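Local coordinates for protein sensory transduction histidine kinase, putative (Borrelia burgdorferi, PDB 5BWJ) that probably acts as a sensor histidine kinase that autophosphorylates with ATP, this chain being a periplasmic Venus flytrap domain for sensing small molecules, at residues K82-R87 with S184-V189. Residues are numbered along the deposited sequence; the frame is centred on the assembly and turned at random.
Sequences KSELAR and SIKNRV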
loop_
_atom_site.group_PDB
_atom_site.type_symbol
_atom_site.label_atom_id
_atom_site.label_comp_id
_atom_site.label_asym_id
_atom_site.label_seq_id
_atom_site.Cartn_x
_atom_site.Cartn_y
_atom_site.Cartn_z
ATOM N N LYS B 82 -8.829 -2.788 17.522
ATOM C CA LYS B 82 -7.883 -2.012 18.314
ATOM C C LYS B 82 -7.035 -1.091 17.427
ATOM O O LYS B 82 -7.570 -0.373 16.580
ATOM C CB LYS B 82 -6.988 -2.958 19.125
ATOM C CG LYS B 82 -7.748 -3.968 19.983
ATOM C CD LYS B 82 -8.068 -3.420 21.365
ATOM C CE LYS B 82 -6.840 -3.422 22.264
ATOM N NZ LYS B 82 -7.171 -3.065 23.672
ATOM N N SER B 83 -5.719 -1.118 17.620
ATOM C CA SER B 83 -4.817 -0.204 16.927
ATOM C C SER B 83 -4.816 -0.406 15.415
ATOM O O SER B 83 -5.078 -1.503 14.919
ATOM C CB SER B 83 -3.395 -0.364 17.464
ATOM O OG SER B 83 -2.495 0.500 16.791
ATOM N N GLU B 84 -4.514 0.669 14.694
ATOM C CA GLU B 84 -4.440 0.643 13.239
ATOM C C GLU B 84 -3.085 0.110 12.782
ATOM O O GLU B 84 -2.041 0.546 13.270
ATOM C CB GLU B 84 -4.684 2.045 12.677
ATOM C CG GLU B 84 -4.595 2.153 11.164
ATOM C CD GLU B 84 -4.907 3.554 10.668
ATOM O OE1 GLU B 84 -5.917 4.135 11.119
ATOM O OE2 GLU B 84 -4.137 4.079 9.836
ATOM N N LEU B 85 -3.109 -0.831 11.845
ATOM C CA LEU B 85 -1.885 -1.445 11.341
ATOM C C LEU B 85 -1.441 -0.794 10.035
ATOM O O LEU B 85 -0.255 -0.537 9.831
ATOM C CB LEU B 85 -2.092 -2.946 11.142
ATOM C CG LEU B 85 -0.902 -3.740 10.599
ATOM C CD1 LEU B 85 0.351 -3.512 11.435
ATOM C CD2 LEU B 85 -1.249 -5.218 10.554
ATOM N N ALA B 86 -2.399 -0.532 9.155
ATOM C CA ALA B 86 -2.117 0.130 7.889
ATOM C C ALA B 86 -3.414 0.599 7.245
ATOM O O ALA B 86 -4.505 0.297 7.732
ATOM C CB ALA B 86 -1.366 -0.800 6.952
ATOM N N ARG B 87 -3.280 1.336 6.147
ATOM C CA ARG B 87 -4.427 1.865 5.421
ATOM C C ARG B 87 -4.498 1.281 4.017
ATOM O O ARG B 87 -3.477 0.921 3.432
ATOM C CB ARG B 87 -4.354 3.391 5.342
ATOM C CG ARG B 87 -4.871 4.114 6.572
ATOM C CD ARG B 87 -4.726 5.619 6.413
ATOM N NE ARG B 87 -5.649 6.364 7.269
ATOM C CZ ARG B 87 -5.377 6.770 8.507
ATOM N NH1 ARG B 87 -6.292 7.444 9.192
ATOM N NH2 ARG B 87 -4.203 6.507 9.068
ATOM N N SER B 184 -11.132 5.499 2.005
ATOM C CA SER B 184 -9.941 5.200 2.787
ATOM C C SER B 184 -10.302 4.176 3.857
ATOM O O SER B 184 -11.117 4.451 4.738
ATOM C CB SER B 184 -9.367 6.463 3.425
ATOM O OG SER B 184 -8.154 6.175 4.098
ATOM N N ILE B 185 -9.693 2.998 3.767
ATOM C CA ILE B 185 -10.004 1.889 4.662
ATOM C C ILE B 185 -8.890 1.684 5.678
ATOM O O ILE B 185 -7.716 1.630 5.322
ATOM C CB ILE B 185 -10.215 0.575 3.878
ATOM C CG1 ILE B 185 -11.289 0.758 2.801
ATOM C CG2 ILE B 185 -10.579 -0.568 4.823
ATOM C CD1 ILE B 185 -12.659 1.126 3.336
ATOM N N LYS B 186 -9.274 1.561 6.945
ATOM C CA LYS B 186 -8.320 1.307 8.016
ATOM C C LYS B 186 -8.228 -0.189 8.303
ATOM O O LYS B 186 -9.246 -0.858 8.497
ATOM C CB LYS B 186 -8.721 2.065 9.282
ATOM C CG LYS B 186 -9.071 3.525 9.038
ATOM C CD LYS B 186 -9.414 4.243 10.334
ATOM C CE LYS B 186 -10.135 5.558 10.067
ATOM N NZ LYS B 186 -9.381 6.437 9.135
ATOM N N ASN B 187 -7.005 -0.707 8.311
ATOM C CA ASN B 187 -6.755 -2.092 8.687
ATOM C C ASN B 187 -6.259 -2.147 10.126
ATOM O O ASN B 187 -5.187 -1.628 10.440
ATOM C CB ASN B 187 -5.744 -2.735 7.736
ATOM C CG ASN B 187 -6.214 -2.712 6.292
ATOM O OD1 ASN B 187 -7.082 -3.493 5.898
ATOM N ND2 ASN B 187 -5.644 -1.814 5.498
ATOM N N ARG B 188 -7.046 -2.773 10.995
ATOM C CA ARG B 188 -6.779 -2.754 12.430
ATOM C C ARG B 188 -6.481 -4.139 12.996
ATOM O O ARG B 188 -6.799 -5.160 12.386
ATOM C CB ARG B 188 -7.972 -2.153 13.180
ATOM C CG ARG B 188 -8.297 -0.711 12.816
ATOM C CD ARG B 188 -9.520 -0.229 13.582
ATOM N NE ARG B 188 -9.866 1.159 13.275
ATOM C CZ ARG B 188 -9.369 2.220 13.907
ATOM N NH1 ARG B 188 -8.491 2.072 14.891
ATOM N NH2 ARG B 188 -9.752 3.438 13.550
ATOM N N VAL B 189 -5.859 -4.153 14.171
ATOM C CA VAL B 189 -5.686 -5.373 14.946
ATOM C C VAL B 189 -6.967 -5.625 15.730
ATOM O O VAL B 189 -7.572 -4.685 16.250
ATOM C CB VAL B 189 -4.490 -5.274 15.914
ATOM C CG1 VAL B 189 -4.297 -6.581 16.669
ATOM C CG2 VAL B 189 -3.220 -4.903 15.158
#
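Backbone hydrogen bonds join residues 82-87 to strand 184-189, starting with Lys82 N to Val189 O at 2.6 Å. Val189 N returns a nearly straight bond to Ser83 O. Asn187 O then accepts twice. Leu85 N reaches Asn187 O at 2.6 Å, nearly along the C=O axis. Ala86 N reaches Asn187 O at 3.3 Å, in the carbonyl plane on a lone pair. Leu85 and Ala86 thus both face Asn187, a classic beta bulge. Asn187 N closes the pair by bonding Ala86 O at 2.8 Å. The Asn187 amide ND2 adds only a weak bond to that same oxygen and has its main partner in Ser88 OG. The bulge lets the register slip by one residue, so that Glu84 and Arg87, three residues apart, come out on the same face as Lys186 and Arg188. The Arg188 chain, extended from CG to NE, rises from this face, and its NH1 donates in the guanidinium plane to Lys82 O at 3.1 Å. Glu84, with CG anti to the backbone N (chi1 178°), is extended beyond CG. Glu84 OE2 forms a 2.5 Å salt bridge with Arg87 NH2, while OE1 lies above one face of that guanidinium, offset toward its rim.

These antiparallel strands belong to the large mixed sheet of the Venus flytrap fold. Lys186 crosses Glu84 obliquely, its CD 3.6 Å from Glu84 OE1. Lys186 lies beside Arg87, pointing the same way, with NZ only 3.2 Å from Arg87 NH1. The carboxylate of Glu84 probably offsets part of this repulsion. A further positive charge, Arg87 of the second subunit, comes close to Arg87. On the other face, Asn187 packs against Phe16 and Ala86 against Phe19. Leu85 also touches Phe19, and Val189 rests on Ile65 and Leu67 of strand 65-69.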